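Local coordinates for protein sulfite reductase [ferredoxin] (Mycobacterium tuberculosis, PDB 1ZJ8) that probably reduces sulfite to sulfide with electrons from ferredoxin, using a siroheme and a [4Fe-4S] cluster, for the biosynthesis of sulfur-containing amino acids and cofactors, at residues R50-G61 / V151-R159. Residues are numbered along the deposited sequence; the frame is centred on the assembly and turned at random.
Sequences RERIENIYAKQG and VENVPEIWR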
ATOM      1  N   ARG A  50      -1.941  12.921 -21.211  1.00 68.99           N
ATOM      2  CA  ARG A  50      -3.130  12.166 -21.614  1.00 69.26           C
ATOM      3  C   ARG A  50      -3.495  12.381 -23.090  1.00 69.51           C
ATOM      4  O   ARG A  50      -3.867  11.417 -23.779  1.00 69.46           O
ATOM      5  CB  ARG A  50      -4.325  12.498 -20.717  1.00 69.24           C
ATOM      6  CG  ARG A  50      -5.305  11.329 -20.509  1.00 69.25           C
ATOM      7  CD  ARG A  50      -6.650  11.836 -19.977  1.00 69.29           C
ATOM      8  NE  ARG A  50      -7.346  10.890 -19.097  1.00 69.15           N
ATOM      9  CZ  ARG A  50      -8.389  10.134 -19.439  1.00 69.35           C
ATOM     10  NH1 ARG A  50      -8.868  10.121 -20.682  1.00 69.87           N
ATOM     11  NH2 ARG A  50      -8.944   9.343 -18.528  1.00 69.19           N
ATOM     12  N   GLU A  51      -3.366  13.626 -23.572  1.00 69.83           N
ATOM     13  CA  GLU A  51      -3.640  13.954 -24.993  1.00 69.84           C
ATOM     14  C   GLU A  51      -2.585  13.311 -25.903  1.00 69.50           C
ATOM     15  O   GLU A  51      -2.924  12.652 -26.890  1.00 69.17           O
ATOM     16  CB  GLU A  51      -3.694  15.477 -25.241  1.00 70.32           C
ATOM     17  CG  GLU A  51      -4.762  16.263 -24.434  1.00 71.53           C
ATOM     18  CD  GLU A  51      -6.217  15.895 -24.773  1.00 73.10           C
ATOM     19  OE1 GLU A  51      -6.686  14.823 -24.325  1.00 73.48           O
ATOM     20  OE2 GLU A  51      -6.901  16.697 -25.458  1.00 73.56           O
ATOM     21  N   ARG A  52      -1.315  13.493 -25.544  1.00 69.14           N
ATOM     22  CA  ARG A  52      -0.202  12.840 -26.249  1.00 69.02           C
ATOM     23  C   ARG A  52      -0.309  11.311 -26.296  1.00 68.95           C
ATOM     24  O   ARG A  52       0.227  10.690 -27.224  1.00 69.04           O
ATOM     25  CB  ARG A  52       1.152  13.229 -25.642  1.00 68.94           C
ATOM     26  CG  ARG A  52       1.715  14.519 -26.186  1.00 68.62           C
ATOM     27  CD  ARG A  52       3.013  14.853 -25.500  1.00 68.65           C
ATOM     28  NE  ARG A  52       2.810  15.251 -24.105  1.00 68.46           N
ATOM     29  CZ  ARG A  52       3.792  15.585 -23.268  1.00 68.68           C
ATOM     30  NH1 ARG A  52       5.053  15.571 -23.678  1.00 68.67           N
ATOM     31  NH2 ARG A  52       3.521  15.942 -22.015  1.00 69.01           N
ATOM     32  N   ILE A  53      -0.972  10.705 -25.306  1.00 68.79           N
ATOM     33  CA  ILE A  53      -1.217   9.255 -25.320  1.00 68.72           C
ATOM     34  C   ILE A  53      -2.265   8.959 -26.386  1.00 68.66           C
ATOM     35  O   ILE A  53      -2.058   8.107 -27.248  1.00 68.53           O
ATOM     36  CB  ILE A  53      -1.753   8.706 -23.962  1.00 68.62           C
ATOM     37  CG1 ILE A  53      -0.805   9.016 -22.792  1.00 68.85           C
ATOM     38  CG2 ILE A  53      -2.007   7.210 -24.043  1.00 68.51           C
ATOM     39  CD1 ILE A  53       0.448   8.174 -22.726  1.00 68.73           C
ATOM     40  N   GLU A  54      -3.385   9.676 -26.325  1.00 68.73           N
ATOM     41  CA  GLU A  54      -4.513   9.407 -27.223  1.00 68.89           C
ATOM     42  C   GLU A  54      -4.248   9.862 -28.653  1.00 68.97           C
ATOM     43  O   GLU A  54      -4.773   9.252 -29.589  1.00 69.08           O
ATOM     44  CB  GLU A  54      -5.793  10.080 -26.742  1.00 69.06           C
ATOM     45  CG  GLU A  54      -6.284   9.630 -25.383  1.00 69.04           C
ATOM     46  CD  GLU A  54      -7.023  10.738 -24.665  1.00 68.80           C
ATOM     47  OE1 GLU A  54      -6.793  11.913 -25.021  1.00 68.32           O
ATOM     48  OE2 GLU A  54      -7.820  10.441 -23.749  1.00 68.23           O
ATOM     49  N   ASN A  55      -3.465  10.935 -28.816  1.00 68.92           N
ATOM     50  CA  ASN A  55      -3.114  11.461 -30.149  1.00 68.92           C
ATOM     51  C   ASN A  55      -1.946  10.706 -30.776  1.00 68.88           C
ATOM     52  O   ASN A  55      -2.097  10.063 -31.814  1.00 68.83           O
ATOM     53  CB  ASN A  55      -2.741  12.951 -30.077  1.00 68.88           C
ATOM     54  CG  ASN A  55      -3.927  13.854 -29.758  1.00 68.69           C
ATOM     55  OD1 ASN A  55      -5.101  13.442 -29.823  1.00 68.26           O
ATOM     56  ND2 ASN A  55      -3.621  15.109 -29.419  1.00 67.87           N
ATOM     57  N   ILE A  56      -0.789  10.787 -30.122  1.00 68.94           N
ATOM     58  CA  ILE A  56       0.469  10.230 -30.641  1.00 69.03           C
ATOM     59  C   ILE A  56       0.672   8.751 -30.264  1.00 69.02           C
ATOM     60  O   ILE A  56       0.435   7.842 -31.083  1.00 69.13           O
ATOM     61  CB  ILE A  56       1.728  11.052 -30.126  1.00 69.29           C
ATOM     62  CG1 ILE A  56       1.571  12.565 -30.390  1.00 69.62           C
ATOM     63  CG2 ILE A  56       3.027  10.501 -30.728  1.00 68.94           C
ATOM     64  CD1 ILE A  56       1.216  12.934 -31.830  1.00 69.80           C
ATOM     65  N   TYR A  57       1.060   8.532 -29.007  1.00 68.74           N
ATOM     66  CA  TYR A  57       1.700   7.291 -28.577  1.00 68.71           C
ATOM     67  C   TYR A  57       0.853   6.027 -28.770  1.00 68.64           C
ATOM     68  O   TYR A  57       1.383   4.991 -29.173  1.00 68.64           O
ATOM     69  CB  TYR A  57       2.144   7.404 -27.109  1.00 68.68           C
ATOM     70  CG  TYR A  57       3.098   8.563 -26.798  1.00 68.80           C
ATOM     71  CD1 TYR A  57       4.186   8.854 -27.629  1.00 69.15           C
ATOM     72  CD2 TYR A  57       2.927   9.348 -25.650  1.00 68.75           C
ATOM     73  CE1 TYR A  57       5.066   9.920 -27.339  1.00 68.66           C
ATOM     74  CE2 TYR A  57       3.802  10.410 -25.347  1.00 68.78           C
ATOM     75  CZ  TYR A  57       4.874  10.683 -26.193  1.00 68.93           C
ATOM     76  OH  TYR A  57       5.746  11.714 -25.902  1.00 68.29           O
ATOM     77  N   ALA A  58      -0.449   6.108 -28.510  1.00 68.65           N
ATOM     78  CA  ALA A  58      -1.329   4.946 -28.646  1.00 68.88           C
ATOM     79  C   ALA A  58      -1.410   4.419 -30.080  1.00 69.16           C
ATOM     80  O   ALA A  58      -1.988   3.354 -30.314  1.00 69.19           O
ATOM     81  CB  ALA A  58      -2.730   5.281 -28.135  1.00 68.73           C
ATOM     82  N   LYS A  59      -0.857   5.170 -31.039  1.00 69.51           N
ATOM     83  CA  LYS A  59      -0.842   4.750 -32.447  1.00 69.48           C
ATOM     84  C   LYS A  59       0.532   4.277 -32.904  1.00 69.30           C
ATOM     85  O   LYS A  59       0.648   3.211 -33.501  1.00 69.20           O
ATOM     86  CB  LYS A  59      -1.341   5.869 -33.358  1.00 69.65           C
ATOM     87  CG  LYS A  59      -2.858   5.903 -33.504  1.00 70.04           C
ATOM     88  CD  LYS A  59      -3.543   6.436 -32.245  1.00 70.63           C
ATOM     89  CE  LYS A  59      -4.818   7.198 -32.586  1.00 70.24           C
ATOM     90  NZ  LYS A  59      -4.519   8.505 -33.250  1.00 69.47           N
ATOM     91  N   GLN A  60       1.566   5.068 -32.638  1.00 69.16           N
ATOM     92  CA  GLN A  60       2.937   4.677 -33.017  1.00 69.24           C
ATOM     93  C   GLN A  60       3.545   3.542 -32.174  1.00 69.32           C
ATOM     94  O   GLN A  60       4.443   2.833 -32.644  1.00 69.45           O
ATOM     95  CB  GLN A  60       3.909   5.863 -32.948  1.00 69.22           C
ATOM     96  CG  GLN A  60       4.141   6.602 -34.254  1.00 68.45           C
ATOM     97  CD  GLN A  60       3.171   7.729 -34.432  1.00 67.04           C
ATOM     98  OE1 GLN A  60       3.487   8.880 -34.133  1.00 65.90           O
ATOM     99  NE2 GLN A  60       1.967   7.406 -34.890  1.00 65.97           N
ATOM    100  N   GLY A  61       3.098   3.404 -30.925  1.00 69.22           N
ATOM    101  CA  GLY A  61       3.621   2.370 -30.027  1.00 68.91           C
ATOM    102  C   GLY A  61       4.733   2.864 -29.118  1.00 68.76           C
ATOM    103  O   GLY A  61       4.979   4.069 -29.010  1.00 68.86           O
ATOM    104  N   VAL A 151       0.713   0.302 -24.663  1.00 46.19           N
ATOM    105  CA  VAL A 151       0.166   1.654 -24.880  1.00 46.62           C
ATOM    106  C   VAL A 151      -1.011   1.654 -25.890  1.00 47.10           C
ATOM    107  O   VAL A 151      -2.058   2.279 -25.650  1.00 47.37           O
ATOM    108  CB  VAL A 151       1.295   2.691 -25.309  1.00 46.85           C
ATOM    109  CG1 VAL A 151       1.813   2.434 -26.719  1.00 46.93           C
ATOM    110  CG2 VAL A 151       0.793   4.148 -25.201  1.00 46.90           C
ATOM    111  N   GLU A 152      -0.856   0.907 -26.981  1.00 47.44           N
ATOM    112  CA  GLU A 152      -1.920   0.740 -27.965  1.00 47.81           C
ATOM    113  C   GLU A 152      -3.291   0.745 -27.296  1.00 48.04           C
ATOM    114  O   GLU A 152      -4.207   1.362 -27.813  1.00 47.88           O
ATOM    115  CB  GLU A 152      -1.756  -0.568 -28.764  1.00 48.19           C
ATOM    116  CG  GLU A 152      -0.513  -0.649 -29.667  1.00 49.26           C
ATOM    117  CD  GLU A 152       0.780  -0.973 -28.894  1.00 50.98           C
ATOM    118  OE1 GLU A 152       0.932  -2.119 -28.423  1.00 51.13           O
ATOM    119  OE2 GLU A 152       1.656  -0.083 -28.771  1.00 51.59           O
ATOM    120  N   ASN A 153      -3.423   0.079 -26.140  1.00 48.35           N
ATOM    121  CA  ASN A 153      -4.745  -0.180 -25.518  1.00 48.33           C
ATOM    122  C   ASN A 153      -5.244   0.829 -24.465  1.00 48.47           C
ATOM    123  O   ASN A 153      -6.421   0.766 -24.048  1.00 48.01           O
ATOM    124  CB  ASN A 153      -4.741  -1.562 -24.876  1.00 48.28           C
ATOM    125  CG  ASN A 153      -4.337  -2.639 -25.838  1.00 47.29           C
ATOM    126  OD1 ASN A 153      -5.151  -3.120 -26.620  1.00 44.86           O
ATOM    127  ND2 ASN A 153      -3.069  -3.036 -25.779  1.00 46.94           N
ATOM    128  N   VAL A 154      -4.374   1.760 -24.062  1.00 48.60           N
ATOM    129  CA  VAL A 154      -4.640   2.602 -22.880  1.00 48.87           C
ATOM    130  C   VAL A 154      -5.859   3.526 -22.967  1.00 49.21           C
ATOM    131  O   VAL A 154      -6.530   3.756 -21.961  1.00 49.32           O
ATOM    132  CB  VAL A 154      -3.415   3.421 -22.486  1.00 48.60           C
ATOM    133  CG1 VAL A 154      -3.748   4.384 -21.347  1.00 49.06           C
ATOM    134  CG2 VAL A 154      -2.289   2.501 -22.057  1.00 48.35           C
ATOM    135  N   PRO A 155      -6.148   4.070 -24.155  1.00 49.93           N
ATOM    136  CA  PRO A 155      -7.372   4.882 -24.260  1.00 50.06           C
ATOM    137  C   PRO A 155      -8.635   4.041 -24.112  1.00 50.16           C
ATOM    138  O   PRO A 155      -9.586   4.467 -23.449  1.00 49.93           O
ATOM    139  CB  PRO A 155      -7.299   5.469 -25.684  1.00 50.31           C
ATOM    140  CG  PRO A 155      -5.919   5.147 -26.214  1.00 50.17           C
ATOM    141  CD  PRO A 155      -5.418   3.977 -25.438  1.00 50.23           C
ATOM    142  N   GLU A 156      -8.629   2.864 -24.741  1.00 50.57           N
ATOM    143  CA  GLU A 156      -9.764   1.921 -24.680  1.00 50.81           C
ATOM    144  C   GLU A 156     -10.075   1.574 -23.220  1.00 51.03           C
ATOM    145  O   GLU A 156     -11.234   1.583 -22.795  1.00 51.14           O
ATOM    146  CB  GLU A 156      -9.456   0.626 -25.463  1.00 51.00           C
ATOM    147  CG  GLU A 156     -10.603   0.092 -26.338  1.00 51.22           C
ATOM    148  CD  GLU A 156     -11.712  -0.623 -25.565  1.00 52.50           C
ATOM    149  OE1 GLU A 156     -12.209  -0.048 -24.574  1.00 53.17           O
ATOM    150  OE2 GLU A 156     -12.116  -1.742 -25.973  1.00 51.98           O
ATOM    151  N   ILE A 157      -9.027   1.279 -22.456  1.00 50.97           N
ATOM    152  CA  ILE A 157      -9.185   0.953 -21.052  1.00 50.94           C
ATOM    153  C   ILE A 157      -9.826   2.132 -20.315  1.00 51.08           C
ATOM    154  O   ILE A 157     -10.872   1.961 -19.664  1.00 50.90           O
ATOM    155  CB  ILE A 157      -7.830   0.547 -20.416  1.00 51.05           C
ATOM    156  CG1 ILE A 157      -7.372  -0.798 -21.013  1.00 50.97           C
ATOM    157  CG2 ILE A 157      -7.952   0.472 -18.895  1.00 50.70           C
ATOM    158  CD1 ILE A 157      -5.936  -1.158 -20.745  1.00 50.46           C
ATOM    159  N   TRP A 158      -9.222   3.320 -20.453  1.00 51.13           N
ATOM    160  CA  TRP A 158      -9.699   4.541 -19.770  1.00 51.19           C
ATOM    161  C   TRP A 158     -11.185   4.776 -19.985  1.00 51.45           C
ATOM    162  O   TRP A 158     -11.899   5.280 -19.116  1.00 51.34           O
ATOM    163  CB  TRP A 158      -8.927   5.770 -20.253  1.00 51.05           C
ATOM    164  CG  TRP A 158      -7.590   5.973 -19.570  1.00 51.26           C
ATOM    165  CD1 TRP A 158      -7.203   5.510 -18.330  1.00 51.12           C
ATOM    166  CD2 TRP A 158      -6.491   6.744 -20.064  1.00 51.09           C
ATOM    167  NE1 TRP A 158      -5.928   5.928 -18.041  1.00 51.12           N
ATOM    168  CE2 TRP A 158      -5.465   6.688 -19.087  1.00 51.64           C
ATOM    169  CE3 TRP A 158      -6.270   7.477 -21.234  1.00 50.78           C
ATOM    170  CZ2 TRP A 158      -4.235   7.335 -19.255  1.00 51.22           C
ATOM    171  CZ3 TRP A 158      -5.057   8.114 -21.400  1.00 50.97           C
ATOM    172  CH2 TRP A 158      -4.052   8.039 -20.418  1.00 51.12           C
ATOM    173  N   ARG A 159     -11.637   4.384 -21.158  1.00 51.94           N
ATOM    174  CA  ARG A 159     -13.001   4.566 -21.556  1.00 52.44           C
ATOM    175  C   ARG A 159     -13.946   3.580 -20.827  1.00 52.38           C
ATOM    176  O   ARG A 159     -15.014   3.984 -20.345  1.00 52.30           O
ATOM    177  CB  ARG A 159     -13.050   4.426 -23.079  1.00 52.81           C
ATOM    178  CG  ARG A 159     -14.028   5.355 -23.784  1.00 54.66           C
ATOM    179  CD  ARG A 159     -15.130   4.572 -24.475  1.00 57.54           C
ATOM    180  NE  ARG A 159     -14.583   3.469 -25.282  1.00 59.08           N
ATOM    181  CZ  ARG A 159     -14.874   2.168 -25.129  1.00 59.46           C
ATOM    182  NH1 ARG A 159     -15.749   1.749 -24.199  1.00 58.89           N
ATOM    183  NH2 ARG A 159     -14.294   1.270 -25.937  1.00 59.36           N
TER
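Arg50 lays its guanidinium flat on the indole of Trp158, a cation-pi stack that joins helix 49-60 to helix 154-162, which lies within the first ferredoxin-like half domain of this sulfite reductase. The two planes diverge by 19°, and Arg50 CZ stands 4.2 Å from the centroid of the six-membered ring of Trp158, over its face. Arg50 and Trp158 run past each other in opposite senses, which brings NH2 above CG of the indole while the aliphatic CG of Arg50 meets its far rim at CZ3 and CH2. A long, bent salt bridge within the helix, Arg50 NH1 to Glu54 OE2 at 3.3 Å, probably limits rotation of the guanidinium; the carboxylate of Glu54 stands nearly perpendicular to the indole plane. The opposite indole face is covered by Val154, whose CG1 sits over the ring, and Trp158 NE1 is hydrogen-bonded to Thr168 OG1.

Further along helix 49-60, toward its C-terminus, the packing is apolar. Ile53 crosses Trp158 at about a right angle, and its CG2 branch, set anti to the backbone N, approaches Trp158 CZ3 to 4.1 Å and also meets Val151 CG2 and Val154 CG1. Pro155 turns CG and CD toward Ala58, with Pro155 CG 3.7 Å from Ala58 CB. No conventional hydrogen bond links the segments; stacking and apolar packing carry most of the contact. The axes of helical segments 50-60 and 154-159 approach to 10.3 Å, with N-to-C directions 138° apart, nearer antiparallel than parallel. The backbones draw together toward the C-terminal end of helix 49-60: Ala58 and Glu152 have CA atoms 4.3 Å apart, and Glu152 CA directs an almost straight CA-H...O contact, 174° at the hydrogen, to Ala58 O at 3.5 Å.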